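Local atomic coordinates of Hpr(Ser) kinase (Coxiella burnetii, PDB entry 3TQF), a protein that probably acts as a bifunctional enzyme that uses ATP to phosphorylate a serine of the phosphocarrier HPr and also removes that phosphate. Residues W7-L12 with D47-K52; L12-M17 with T147-H152; V19-E24 with L97-V102; I37-Q42 with L141-E146; P116-E121 with P129-P134. All blocks are in the same frame, centred on the assembly; numbering follows the deposited sequence.

In the fold
Contacts 1, 3 and 5 are strand pairings of one mixed sheet, and contacts 2 and 4 dock helix 141-165 against it and against the end of helix 29-38. Contact 3 lies nearest the middle of the chain, its centre about 9 Å from that of contact 5 and about 11 Å from that of contact 1. Contacts 2 and 4 follow each other along the long helix, with centres about 9 Å apart. The probable P-loop begins at Gly23 in contact 3; the Asn10 side chain of contact 1 lies about 5 Å from a bound phosphate ion there. Contacts 2, 4 and 5 also meet the second subunit.

Contact 1: residues W7-L12 with D47-K52; sequences WHANFL and DVIDLK
Trp7 and Ile49 form an antiparallel hydrogen-bonded pair, with Ile49 N giving a 2.9 Å bond to Trp7 O and a weak bond returning from Trp7 N to Ile49 O, while His8 and Val48 make the adjoining non-hydrogen-bonded pair. On the face that holds Trp7 and Ile49, CD1 of Leu51 sits 3.6 Å from Trp7 CB and also reaches CE3 of the indole. Ile49 CD1 lies near Trp7 CD1 as well; it approaches Phe11 CB to 3.5 Å, the two side chains crossing at about a right angle, and touches Ala9 CB at 4.0 Å. Strand 5-8 thus pairs with strand 48-53 at one edge of the mixed sheet, and the chain breaks step at Ala9 before continuing as strand 10-14, which pairs with strands 17-23 and 42-45. At this break the carbonyl oxygen of Asp47 takes a bond from His8 ND1 (3.0 Å) and a weak one from Ala9 N. The imidazole meets that oxygen near its own plane, with CG anti to the backbone N (chi1 177°). Asp47 N in turn gives a fairly straight bond to Asn10 OD1 at 2.9 Å, 160° at the hydrogen. Asn10 also touches Lys29, of the probable P-loop, and Ser33 on helix 29-38.

Contact 2: residues L12-M17 with T147-H152; sequences LVIDKM and TLVRNH
The imidazole of His152 meets the selenium of Met17, a selenomethionine, at its edge: SE is 4.2 Å from His152 CD2 and lies 82° off the ring normal, and the two side chains cross at about a right angle. Two other flat groups, the Asp15 carboxylate and the Arg150 guanidinium, are turned 79° apart and do not pair. Instead Asp15 OD2 rests against the aliphatic stem, 3.4 Å from Arg150 CG, with OD2 still 4.5 Å from NE. Each charge has its partner elsewhere, Asp15 in a salt bridge with Arg153 and Arg150 in a hydrogen bond to the carbonyl of Leu83 of the second subunit. Ile14 to Met17 is a type I' turn, the tight link of the hairpin between strands 10-14 and 17-23, and it is pressed onto helix 141-165. Val149 points into it from the helix. Its CG1, anti to the backbone N (chi1 173°), touches Ile14 O at 3.3 Å, Ile14 CG2 at 3.8 Å and Met17 CG at 3.9 Å. Val149 CG2 approaches Ile14 CD1 instead, and the Ile14 and Val149 side chains cross at about a right angle. His152 ND1 is hydrogen-bonded to Tyr118 OH, on strand 117-123.

Contact 3: residues V19-E24 with L97-V102; sequences VLITGE and LSISLV
Ile99 is central to this pairing of two parallel strands, and with Thr22 and Leu101 it has the largest areas buried by the contact. Its backbone bonds to both sides of Ile21: Ile99 N gives a 2.8 Å bond to Leu20 O, nearly along the C=O axis, and Ile99 O accepts from Thr22 N at 3.0 Å. Its side chain runs beside that of Ile21, the two pointing the same way, with Ile21 CD1 4.1 Å from Ile99 CB. The other end, Ile99 CD1, reaches back to Val19 CG1 at 3.8 Å. Thr22 lies on the other face of the sheet with Ser100, where its methyl CG2 comes within 3.5 Å of Ser100 OG. The carbonyl of Thr22 accepts from Leu101 N at 2.9 Å, the donor tilted 32° from the carbonyl plane. Leu101 returns to the face of Ile99; its CG is anti to the carbonyl carbon (chi1 -61°), and CD1 meets Ile21 CG2 at 3.9 Å. The short strand axes pass 4.6 Å apart at 18°. Strand 17-23 leads into the probable P-loop at Gly23, whose carbonyl is hydrogen-bonded by Lys29 NZ. Strand 10-14 flanks it on one side and strand 126-134 flanks strand 92-102 on the other, while Leu148 and Val149 of helix 141-165 pack on Ile99.

Contact 4: residues I37-Q42 with L141-E146; sequences IDRGHQ and LPLLIE
A Schellman motif ends helix 29-38, with Gly40 at positive phi (103°), and the residues flanking that glycine, Arg39 and His41, converge on Glu146 of helix 141-165. Arg39 grips the carboxylate side-on: NH2 to Glu146 OE2 is a 2.7 Å salt bridge, and NE to OE1 is a longer bond of 3.2 Å. Both nitrogens come from above the carboxylate plane, the two flat groups being turned 58° apart. His41 NE2 gives a 2.7 Å bond to Glu146 OE1, which receives it on its anti lone pair, the imidazole standing almost perpendicular to the carboxylate. Leu143 CD1 packs against the guanidinium, 3.2 Å from Arg39 NH2. Arg39 NH1 points on to Asp38 of the second subunit in a further salt bridge, linking this cluster to the trimer interface. With OE1 accepting two bonds and OE2 one, the buried carboxylate of Glu146 is well satisfied, and the arginine beside it would be expected to favour its charged form.

Contact 5: residues P116-E121 with P129-P134; sequences PLYRTE and PKILFP
Lys130 reaches across to strand 117-123 with its whole side chain. CB lies 3.6 Å from Arg119 O, and CG, anti to the backbone N (chi1 -168°), begins an extended chain that crosses Glu121 obliquely. CG comes within 3.7 Å of Glu121 CG; Lys130 CD is closer to Glu121 CG, at 3.4 Å. CE touches Glu121 CG and OE2, and NZ ends in a salt bridge to OE2 of Glu121 at 3.4 Å. That carboxylate also takes a weak hydrogen bond from Ser98. Strands 117-123 and 126-134 form a beta hairpin, and these stretches of it are strongly twisted, their axes running at 135°. Arg119 N to Lys130 O (2.6 Å) and Lys130 N to Arg119 O close one hydrogen-bonded pair, and Leu132 N bonds to Leu117 O. Beyond that bond, a water bridges Leu117 N and Leu132 O. The face bearing Tyr118 and Ile131 turns to helix 141-165. Ile131 CG1 lies over the phenol ring in a CH-pi contact, 4.1 Å from the centroid and 26° off its normal, and the Tyr118 hydroxyl is held by His152 ND1 of that helix. On the other face, Leu117 CD2 meets Leu132 CD1 at 3.7 Å.

Contact 1: residues W7-L12 with D47-K52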
# COMPACT_ATOMS: atom_id res chain seq x y z
N TRP A 7 6.33 27.83 -8.96
CA TRP A 7 6.24 27.35 -7.58
C TRP A 7 6.76 25.92 -7.53
O TRP A 7 6.36 25.09 -8.34
CB TRP A 7 4.80 27.42 -7.11
CG TRP A 7 4.57 27.04 -5.69
CD1 TRP A 7 4.45 25.79 -5.19
CD2 TRP A 7 4.42 27.93 -4.57
NE1 TRP A 7 4.24 25.83 -3.84
CE2 TRP A 7 4.22 27.13 -3.43
CE3 TRP A 7 4.45 29.31 -4.43
CZ2 TRP A 7 4.04 27.67 -2.16
CZ3 TRP A 7 4.27 29.85 -3.17
CH2 TRP A 7 4.08 29.03 -2.05
N HIS A 8 7.66 25.64 -6.60
CA HIS A 8 8.28 24.32 -6.50
C HIS A 8 7.42 23.38 -5.64
O HIS A 8 7.42 23.46 -4.42
CB HIS A 8 9.71 24.42 -5.95
CG HIS A 8 10.38 23.10 -5.75
ND1 HIS A 8 10.14 22.01 -6.57
CD2 HIS A 8 11.27 22.68 -4.83
CE1 HIS A 8 10.85 20.98 -6.15
NE2 HIS A 8 11.55 21.36 -5.10
N ALA A 9 6.70 22.48 -6.31
CA ALA A 9 5.86 21.51 -5.63
C ALA A 9 5.22 20.57 -6.64
O ALA A 9 5.31 20.79 -7.85
CB ALA A 9 4.78 22.21 -4.81
N ASN A 10 4.59 19.51 -6.15
CA ASN A 10 3.74 18.67 -6.99
C ASN A 10 2.31 19.17 -6.82
O ASN A 10 1.93 19.61 -5.74
CB ASN A 10 3.83 17.20 -6.60
CG ASN A 10 5.25 16.66 -6.71
OD1 ASN A 10 6.10 17.23 -7.38
ND2 ASN A 10 5.51 15.55 -6.02
N PHE A 11 1.52 19.10 -7.89
CA PHE A 11 0.16 19.60 -7.88
C PHE A 11 -0.79 18.53 -8.40
O PHE A 11 -0.68 18.11 -9.54
CB PHE A 11 0.06 20.88 -8.73
CG PHE A 11 -1.21 21.66 -8.55
CD1 PHE A 11 -1.79 21.82 -7.30
CD2 PHE A 11 -1.81 22.27 -9.63
CE1 PHE A 11 -2.95 22.55 -7.14
CE2 PHE A 11 -2.98 23.01 -9.48
CZ PHE A 11 -3.55 23.15 -8.23
N LEU A 12 -1.69 18.09 -7.53
CA LEU A 12 -2.63 17.03 -7.84
C LEU A 12 -4.05 17.51 -7.55
O LEU A 12 -4.26 18.37 -6.70
CB LEU A 12 -2.33 15.80 -6.98
CG LEU A 12 -0.90 15.26 -7.04
CD1 LEU A 12 -0.48 14.68 -5.72
CD2 LEU A 12 -0.77 14.22 -8.15
N ASP A 47 7.05 18.43 -9.88
CA ASP A 47 8.18 19.34 -9.66
C ASP A 47 7.85 20.84 -9.63
O ASP A 47 8.00 21.47 -8.59
CB ASP A 47 9.31 19.10 -10.67
CG ASP A 47 10.56 19.91 -10.35
OD1 ASP A 47 10.94 19.97 -9.16
OD2 ASP A 47 11.16 20.50 -11.28
N VAL A 48 7.45 21.42 -10.76
CA VAL A 48 7.24 22.87 -10.86
C VAL A 48 5.86 23.21 -11.42
O VAL A 48 5.34 22.51 -12.28
CB VAL A 48 8.32 23.52 -11.74
CG1 VAL A 48 7.99 24.98 -12.02
CG2 VAL A 48 9.67 23.41 -11.06
N ILE A 49 5.28 24.30 -10.92
CA ILE A 49 3.92 24.72 -11.27
C ILE A 49 3.90 26.19 -11.68
O ILE A 49 4.45 27.03 -10.97
CB ILE A 49 2.96 24.59 -10.07
CG1 ILE A 49 3.13 23.26 -9.36
CG2 ILE A 49 1.52 24.73 -10.51
CD1 ILE A 49 2.53 23.27 -7.99
N ASP A 50 3.24 26.50 -12.79
CA ASP A 50 2.94 27.89 -13.12
C ASP A 50 1.70 28.31 -12.35
O ASP A 50 0.72 27.57 -12.30
CB ASP A 50 2.71 28.07 -14.63
CG ASP A 50 3.95 27.79 -15.46
OD1 ASP A 50 4.99 27.38 -14.89
OD2 ASP A 50 3.89 27.98 -16.69
N LEU A 51 1.75 29.50 -11.75
CA LEU A 51 0.64 30.04 -10.98
C LEU A 51 0.14 31.35 -11.60
O LEU A 51 0.92 32.09 -12.20
CB LEU A 51 1.07 30.31 -9.54
CG LEU A 51 1.51 29.12 -8.67
CD1 LEU A 51 1.98 29.63 -7.32
CD2 LEU A 51 0.39 28.10 -8.49
N LYS A 52 -1.15 31.63 -11.44
CA LYS A 52 -1.73 32.89 -11.89
C LYS A 52 -3.05 33.18 -11.18
O LYS A 52 -3.67 32.28 -10.62
CB LYS A 52 -1.95 32.89 -13.41
CG LYS A 52 -2.94 31.83 -13.89
CD LYS A 52 -3.15 31.90 -15.40
CE LYS A 52 -4.01 30.72 -15.89
NZ LYS A 52 -4.32 30.81 -17.34

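Contact 2: residues L12-M17 with T147-H152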
# COMPACT_ATOMS: atom_id res chain seq x y z
N LEU A 12 -1.69 18.09 -7.53
CA LEU A 12 -2.63 17.03 -7.84
C LEU A 12 -4.05 17.51 -7.55
O LEU A 12 -4.26 18.37 -6.70
CB LEU A 12 -2.33 15.80 -6.98
CG LEU A 12 -0.90 15.26 -7.04
CD1 LEU A 12 -0.48 14.68 -5.72
CD2 LEU A 12 -0.77 14.22 -8.15
N VAL A 13 -5.02 16.95 -8.27
CA VAL A 13 -6.42 17.14 -7.92
C VAL A 13 -6.86 15.92 -7.12
O VAL A 13 -6.77 14.79 -7.62
CB VAL A 13 -7.31 17.33 -9.16
CG1 VAL A 13 -8.76 17.53 -8.75
CG2 VAL A 13 -6.82 18.51 -9.99
N ILE A 14 -7.29 16.15 -5.88
CA ILE A 14 -7.72 15.10 -4.97
C ILE A 14 -9.07 15.47 -4.37
O ILE A 14 -9.17 16.46 -3.65
CB ILE A 14 -6.74 14.91 -3.81
CG1 ILE A 14 -5.32 14.67 -4.33
CG2 ILE A 14 -7.19 13.75 -2.94
CD1 ILE A 14 -4.26 14.62 -3.23
N ASP A 15 -10.09 14.66 -4.66
CA ASP A 15 -11.44 14.89 -4.17
C ASP A 15 -11.91 16.31 -4.48
O ASP A 15 -12.42 17.00 -3.61
CB ASP A 15 -11.51 14.60 -2.66
CG ASP A 15 -12.93 14.55 -2.12
OD1 ASP A 15 -13.86 14.23 -2.90
OD2 ASP A 15 -13.12 14.83 -0.92
N LYS A 16 -11.71 16.73 -5.73
CA LYS A 16 -12.06 18.09 -6.20
C LYS A 16 -11.13 19.21 -5.71
O LYS A 16 -11.27 20.35 -6.14
CB LYS A 16 -13.51 18.45 -5.86
CG LYS A 16 -14.58 17.44 -6.29
CD LYS A 16 -15.14 17.72 -7.69
CE LYS A 16 -16.66 17.54 -7.76
NZ LYS A 16 -17.16 16.32 -7.06
N MSE A 17 -10.19 18.89 -4.82
CA MSE A 17 -9.27 19.87 -4.25
C MSE A 17 -7.92 19.86 -4.96
O MSE A 17 -7.23 18.84 -4.99
CB MSE A 17 -9.01 19.56 -2.77
CG MSE A 17 -10.23 19.34 -1.90
SE MSE A 17 -10.92 20.99 -1.17
CE MSE A 17 -12.02 21.55 -2.68
N THR A 147 -7.17 10.79 2.81
CA THR A 147 -8.07 10.99 3.95
C THR A 147 -7.93 12.40 4.53
O THR A 147 -8.93 13.02 4.89
CB THR A 147 -7.80 9.95 5.05
OG1 THR A 147 -7.85 8.64 4.48
CG2 THR A 147 -8.84 10.05 6.15
N LEU A 148 -6.70 12.89 4.60
CA LEU A 148 -6.42 14.25 5.05
C LEU A 148 -7.12 15.29 4.18
O LEU A 148 -7.64 16.28 4.68
CB LEU A 148 -4.92 14.53 5.03
CG LEU A 148 -4.45 15.84 5.65
CD1 LEU A 148 -4.50 15.77 7.16
CD2 LEU A 148 -3.05 16.15 5.17
N VAL A 149 -7.12 15.05 2.87
CA VAL A 149 -7.68 15.99 1.90
C VAL A 149 -9.20 15.97 1.94
O VAL A 149 -9.83 17.01 1.87
CB VAL A 149 -7.19 15.70 0.46
CG1 VAL A 149 -7.91 16.57 -0.55
CG2 VAL A 149 -5.68 15.91 0.36
N ARG A 150 -9.78 14.78 2.05
CA ARG A 150 -11.24 14.63 2.13
C ARG A 150 -11.78 15.26 3.41
O ARG A 150 -12.85 15.87 3.39
CB ARG A 150 -11.64 13.16 2.05
CG ARG A 150 -11.33 12.51 0.71
CD ARG A 150 -11.54 11.02 0.75
NE ARG A 150 -12.95 10.69 0.90
CZ ARG A 150 -13.43 9.57 1.43
NH1 ARG A 150 -12.61 8.63 1.88
NH2 ARG A 150 -14.74 9.39 1.51
N ASN A 151 -11.04 15.12 4.50
CA ASN A 151 -11.39 15.77 5.76
C ASN A 151 -11.32 17.28 5.63
O ASN A 151 -12.16 17.99 6.19
CB ASN A 151 -10.45 15.33 6.90
CG ASN A 151 -11.06 14.25 7.77
OD1 ASN A 151 -11.97 13.53 7.36
ND2 ASN A 151 -10.57 14.14 9.00
N HIS A 152 -10.33 17.77 4.90
CA HIS A 152 -10.18 19.20 4.68
C HIS A 152 -11.38 19.77 3.91
O HIS A 152 -11.90 20.82 4.27
CB HIS A 152 -8.88 19.51 3.93
CG HIS A 152 -8.72 20.96 3.59
ND1 HIS A 152 -8.29 21.89 4.51
CD2 HIS A 152 -8.97 21.63 2.45
CE1 HIS A 152 -8.27 23.09 3.93
NE2 HIS A 152 -8.68 22.95 2.68

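Contact 3: residues V19-E24 with L97-V102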
# COMPACT_ATOMS: atom_id res chain seq x y z
N VAL A 19 -4.33 20.24 -4.71
CA VAL A 19 -3.46 20.04 -3.55
C VAL A 19 -1.99 20.14 -3.96
O VAL A 19 -1.55 19.42 -4.85
CB VAL A 19 -3.70 18.66 -2.93
CG1 VAL A 19 -2.77 18.44 -1.73
CG2 VAL A 19 -5.17 18.51 -2.52
N LEU A 20 -1.26 21.04 -3.31
CA LEU A 20 0.18 21.21 -3.51
C LEU A 20 0.94 20.34 -2.51
O LEU A 20 0.68 20.44 -1.31
CB LEU A 20 0.58 22.67 -3.30
CG LEU A 20 -0.05 23.73 -4.21
CD1 LEU A 20 0.28 25.12 -3.71
CD2 LEU A 20 0.44 23.57 -5.63
N ILE A 21 1.87 19.52 -2.98
CA ILE A 21 2.69 18.67 -2.09
C ILE A 21 4.16 19.11 -2.09
O ILE A 21 4.77 19.24 -3.14
CB ILE A 21 2.66 17.20 -2.48
CG1 ILE A 21 1.22 16.69 -2.61
CG2 ILE A 21 3.39 16.38 -1.45
CD1 ILE A 21 0.60 16.31 -1.30
N THR A 22 4.70 19.29 -0.89
CA THR A 22 6.04 19.83 -0.67
C THR A 22 6.79 18.97 0.35
O THR A 22 6.17 18.22 1.10
CB THR A 22 5.94 21.30 -0.18
OG1 THR A 22 6.26 22.19 -1.26
CG2 THR A 22 6.87 21.59 0.99
N GLY A 23 8.11 19.07 0.36
CA GLY A 23 8.93 18.34 1.32
C GLY A 23 10.39 18.27 0.92
O GLY A 23 10.76 18.71 -0.17
N GLU A 24 11.21 17.69 1.79
CA GLU A 24 12.63 17.50 1.51
C GLU A 24 12.82 16.58 0.31
O GLU A 24 11.88 15.91 -0.13
CB GLU A 24 13.36 16.89 2.71
CG GLU A 24 13.44 17.80 3.92
CD GLU A 24 14.17 17.17 5.08
OE1 GLU A 24 15.18 16.46 4.84
OE2 GLU A 24 13.75 17.38 6.24
N LEU A 97 -5.40 23.62 -1.22
CA LEU A 97 -4.68 23.17 -0.05
C LEU A 97 -3.21 22.98 -0.38
O LEU A 97 -2.86 22.64 -1.50
CB LEU A 97 -5.28 21.85 0.44
CG LEU A 97 -4.65 21.14 1.64
CD1 LEU A 97 -4.91 21.90 2.93
CD2 LEU A 97 -5.19 19.72 1.73
N SER A 98 -2.36 23.20 0.63
CA SER A 98 -0.93 22.98 0.52
C SER A 98 -0.51 22.05 1.64
O SER A 98 -0.62 22.41 2.81
CB SER A 98 -0.20 24.31 0.63
OG SER A 98 1.17 24.13 0.92
N ILE A 99 -0.05 20.85 1.31
CA ILE A 99 0.44 19.91 2.31
C ILE A 99 1.96 19.88 2.27
O ILE A 99 2.57 19.73 1.22
CB ILE A 99 -0.10 18.49 2.09
CG1 ILE A 99 -1.62 18.47 2.20
CG2 ILE A 99 0.50 17.53 3.12
CD1 ILE A 99 -2.23 17.15 1.80
N SER A 100 2.57 20.02 3.45
CA SER A 100 4.01 20.02 3.60
C SER A 100 4.41 18.78 4.39
O SER A 100 4.14 18.69 5.59
CB SER A 100 4.45 21.28 4.33
OG SER A 100 5.86 21.38 4.37
N LEU A 101 5.04 17.81 3.71
CA LEU A 101 5.44 16.55 4.32
C LEU A 101 6.69 16.76 5.15
O LEU A 101 7.71 17.17 4.62
CB LEU A 101 5.72 15.49 3.26
CG LEU A 101 4.56 15.10 2.33
CD1 LEU A 101 5.07 14.16 1.26
CD2 LEU A 101 3.42 14.47 3.11
N VAL A 102 6.59 16.48 6.45
CA VAL A 102 7.66 16.77 7.40
C VAL A 102 8.12 15.49 8.09
O VAL A 102 7.32 14.61 8.35
CB VAL A 102 7.18 17.75 8.48
CG1 VAL A 102 8.27 18.01 9.51
CG2 VAL A 102 6.73 19.05 7.83

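Contact 4: residues I37-Q42 with L141-E146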
# COMPACT_ATOMS: atom_id res chain seq x y z
N ILE A 37 -2.52 8.75 -8.10
CA ILE A 37 -3.09 8.53 -9.44
C ILE A 37 -3.75 7.15 -9.50
O ILE A 37 -4.82 6.99 -10.08
CB ILE A 37 -2.02 8.61 -10.58
CG1 ILE A 37 -1.28 9.96 -10.60
CG2 ILE A 37 -2.68 8.38 -11.95
CD1 ILE A 37 -2.19 11.16 -10.56
N ASP A 38 -3.10 6.16 -8.88
CA ASP A 38 -3.57 4.77 -8.86
C ASP A 38 -4.86 4.62 -8.06
O ASP A 38 -5.64 3.72 -8.31
CB ASP A 38 -2.48 3.86 -8.29
CG ASP A 38 -2.85 2.38 -8.35
OD1 ASP A 38 -3.12 1.87 -9.46
OD2 ASP A 38 -2.86 1.74 -7.28
N ARG A 39 -5.09 5.52 -7.10
CA ARG A 39 -6.34 5.53 -6.35
C ARG A 39 -7.46 6.29 -7.06
O ARG A 39 -8.55 6.41 -6.52
CB ARG A 39 -6.17 6.12 -4.95
CG ARG A 39 -4.86 5.75 -4.24
CD ARG A 39 -5.04 5.10 -2.90
NE ARG A 39 -6.28 5.44 -2.21
CZ ARG A 39 -6.86 4.64 -1.32
NH1 ARG A 39 -6.31 3.47 -0.98
NH2 ARG A 39 -8.00 5.01 -0.75
N GLY A 40 -7.20 6.81 -8.25
CA GLY A 40 -8.23 7.46 -9.07
C GLY A 40 -8.18 8.98 -9.07
O GLY A 40 -9.09 9.63 -9.59
N HIS A 41 -7.13 9.56 -8.50
CA HIS A 41 -6.97 11.01 -8.46
C HIS A 41 -6.21 11.46 -9.70
O HIS A 41 -5.94 10.64 -10.58
CB HIS A 41 -6.25 11.43 -7.17
CG HIS A 41 -6.93 10.93 -5.93
ND1 HIS A 41 -8.27 11.14 -5.68
CD2 HIS A 41 -6.46 10.21 -4.89
CE1 HIS A 41 -8.59 10.58 -4.53
NE2 HIS A 41 -7.51 10.01 -4.03
N GLN A 42 -5.90 12.75 -9.79
CA GLN A 42 -5.37 13.32 -11.02
C GLN A 42 -4.09 14.11 -10.81
O GLN A 42 -3.91 14.75 -9.77
CB GLN A 42 -6.41 14.22 -11.68
CG GLN A 42 -7.64 13.49 -12.17
CD GLN A 42 -8.72 14.44 -12.65
OE1 GLN A 42 -9.04 15.43 -11.99
NE2 GLN A 42 -9.30 14.15 -13.81
N LEU A 141 0.82 5.96 3.23
CA LEU A 141 0.79 7.42 3.05
C LEU A 141 -0.23 7.91 2.00
O LEU A 141 -0.85 8.94 2.21
CB LEU A 141 2.19 7.93 2.70
CG LEU A 141 2.38 9.44 2.53
CD1 LEU A 141 2.02 10.19 3.80
CD2 LEU A 141 3.82 9.74 2.13
N PRO A 142 -0.39 7.19 0.88
CA PRO A 142 -1.41 7.63 -0.08
C PRO A 142 -2.80 7.69 0.53
O PRO A 142 -3.52 8.67 0.32
CB PRO A 142 -1.35 6.56 -1.17
CG PRO A 142 0.02 6.03 -1.09
CD PRO A 142 0.38 6.04 0.36
N LEU A 143 -3.16 6.66 1.28
CA LEU A 143 -4.47 6.63 1.94
C LEU A 143 -4.56 7.73 2.98
O LEU A 143 -5.62 8.33 3.15
CB LEU A 143 -4.71 5.26 2.59
CG LEU A 143 -6.03 5.08 3.35
CD1 LEU A 143 -7.20 5.09 2.39
CD2 LEU A 143 -6.00 3.80 4.15
N LEU A 144 -3.46 8.01 3.67
CA LEU A 144 -3.45 9.02 4.70
C LEU A 144 -3.66 10.41 4.12
O LEU A 144 -4.47 11.19 4.62
CB LEU A 144 -2.14 8.97 5.50
CG LEU A 144 -1.87 7.66 6.25
CD1 LEU A 144 -0.65 7.81 7.14
CD2 LEU A 144 -3.07 7.23 7.06
N ILE A 145 -2.95 10.70 3.04
CA ILE A 145 -3.06 11.98 2.35
C ILE A 145 -4.43 12.15 1.70
O ILE A 145 -5.00 13.23 1.73
CB ILE A 145 -1.95 12.12 1.29
CG1 ILE A 145 -0.58 12.23 1.98
CG2 ILE A 145 -2.19 13.35 0.40
CD1 ILE A 145 -0.36 13.52 2.73
N GLU A 146 -4.96 11.08 1.12
CA GLU A 146 -6.32 11.12 0.57
C GLU A 146 -7.34 11.43 1.66
O GLU A 146 -8.26 12.21 1.46
CB GLU A 146 -6.67 9.80 -0.11
CG GLU A 146 -8.13 9.69 -0.56
CD GLU A 146 -8.46 8.33 -1.12
OE1 GLU A 146 -8.14 8.06 -2.29
OE2 GLU A 146 -9.05 7.52 -0.38

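Contact 5: residues P116-E121 with P129-P134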
# COMPACT_ATOMS: atom_id res chain seq x y z
N PRO A 116 -5.51 18.31 12.46
CA PRO A 116 -4.20 18.44 11.81
C PRO A 116 -3.49 19.72 12.23
O PRO A 116 -4.13 20.64 12.75
CB PRO A 116 -4.53 18.51 10.31
CG PRO A 116 -5.99 18.27 10.19
CD PRO A 116 -6.62 18.52 11.51
N LEU A 117 -2.18 19.79 12.02
CA LEU A 117 -1.44 21.01 12.30
C LEU A 117 -1.62 21.95 11.13
O LEU A 117 -0.96 21.81 10.10
CB LEU A 117 0.04 20.72 12.56
CG LEU A 117 0.90 21.91 13.04
CD1 LEU A 117 0.25 22.62 14.20
CD2 LEU A 117 2.29 21.44 13.42
N TYR A 118 -2.54 22.90 11.28
CA TYR A 118 -2.88 23.86 10.23
C TYR A 118 -2.03 25.13 10.34
O TYR A 118 -1.79 25.65 11.43
CB TYR A 118 -4.36 24.26 10.31
CG TYR A 118 -5.28 23.43 9.44
CD1 TYR A 118 -6.12 22.47 9.99
CD2 TYR A 118 -5.32 23.62 8.07
CE1 TYR A 118 -6.98 21.72 9.19
CE2 TYR A 118 -6.17 22.87 7.27
CZ TYR A 118 -6.99 21.93 7.83
OH TYR A 118 -7.83 21.19 7.02
N ARG A 119 -1.57 25.60 9.18
CA ARG A 119 -0.94 26.90 9.04
C ARG A 119 -1.53 27.56 7.79
O ARG A 119 -2.46 27.03 7.20
CB ARG A 119 0.58 26.76 8.90
CG ARG A 119 1.28 26.22 10.15
CD ARG A 119 2.66 26.85 10.29
NE ARG A 119 3.55 26.15 11.23
CZ ARG A 119 3.42 26.15 12.55
NH1 ARG A 119 2.41 26.78 13.15
NH2 ARG A 119 4.30 25.49 13.30
N THR A 120 -0.99 28.72 7.42
CA THR A 120 -1.38 29.41 6.18
C THR A 120 -0.16 29.72 5.33
O THR A 120 0.88 30.12 5.85
CB THR A 120 -2.13 30.72 6.48
OG1 THR A 120 -3.28 30.45 7.29
CG2 THR A 120 -2.59 31.38 5.19
N GLU A 121 -0.29 29.52 4.02
CA GLU A 121 0.72 29.91 3.04
C GLU A 121 0.20 31.08 2.22
O GLU A 121 -0.94 31.06 1.76
CB GLU A 121 1.01 28.76 2.08
CG GLU A 121 1.97 27.72 2.62
CD GLU A 121 3.24 27.62 1.82
OE1 GLU A 121 3.98 28.63 1.75
OE2 GLU A 121 3.50 26.53 1.27
N PRO A 129 -4.69 27.39 2.91
CA PRO A 129 -4.48 26.58 4.11
C PRO A 129 -3.34 25.59 3.91
O PRO A 129 -3.17 25.05 2.82
CB PRO A 129 -5.81 25.83 4.27
CG PRO A 129 -6.81 26.63 3.53
CD PRO A 129 -6.09 27.38 2.46
N LYS A 130 -2.56 25.38 4.96
CA LYS A 130 -1.36 24.56 4.89
C LYS A 130 -1.33 23.58 6.05
O LYS A 130 -1.51 23.98 7.20
CB LYS A 130 -0.12 25.44 4.94
CG LYS A 130 1.18 24.75 4.60
CD LYS A 130 2.37 25.51 5.17
CE LYS A 130 3.66 25.20 4.43
NZ LYS A 130 4.63 26.34 4.51
N ILE A 131 -1.10 22.30 5.76
CA ILE A 131 -1.00 21.28 6.79
C ILE A 131 0.42 20.78 6.84
O ILE A 131 1.03 20.53 5.82
CB ILE A 131 -1.95 20.10 6.50
CG1 ILE A 131 -3.40 20.58 6.44
CG2 ILE A 131 -1.79 19.02 7.57
CD1 ILE A 131 -4.41 19.49 6.18
N LEU A 132 0.96 20.65 8.05
CA LEU A 132 2.23 19.98 8.27
C LEU A 132 1.93 18.53 8.59
O LEU A 132 1.34 18.24 9.63
CB LEU A 132 3.01 20.63 9.42
CG LEU A 132 3.36 22.12 9.32
CD1 LEU A 132 4.28 22.51 10.46
CD2 LEU A 132 4.00 22.49 8.00
N PHE A 133 2.31 17.61 7.71
CA PHE A 133 2.01 16.20 7.90
C PHE A 133 3.25 15.37 8.17
O PHE A 133 4.18 15.37 7.37
CB PHE A 133 1.27 15.63 6.69
CG PHE A 133 0.65 14.29 6.95
CD1 PHE A 133 1.29 13.13 6.57
CD2 PHE A 133 -0.55 14.20 7.63
CE1 PHE A 133 0.73 11.90 6.83
CE2 PHE A 133 -1.12 12.97 7.89
CZ PHE A 133 -0.48 11.82 7.50
N PRO A 134 3.27 14.64 9.30
CA PRO A 134 4.41 13.79 9.65
C PRO A 134 4.48 12.56 8.76
O PRO A 134 3.48 11.86 8.60
CB PRO A 134 4.12 13.39 11.09
CG PRO A 134 2.66 13.41 11.19
CD PRO A 134 2.18 14.51 10.29
O HOH W 1 -0.83 17.31 10.70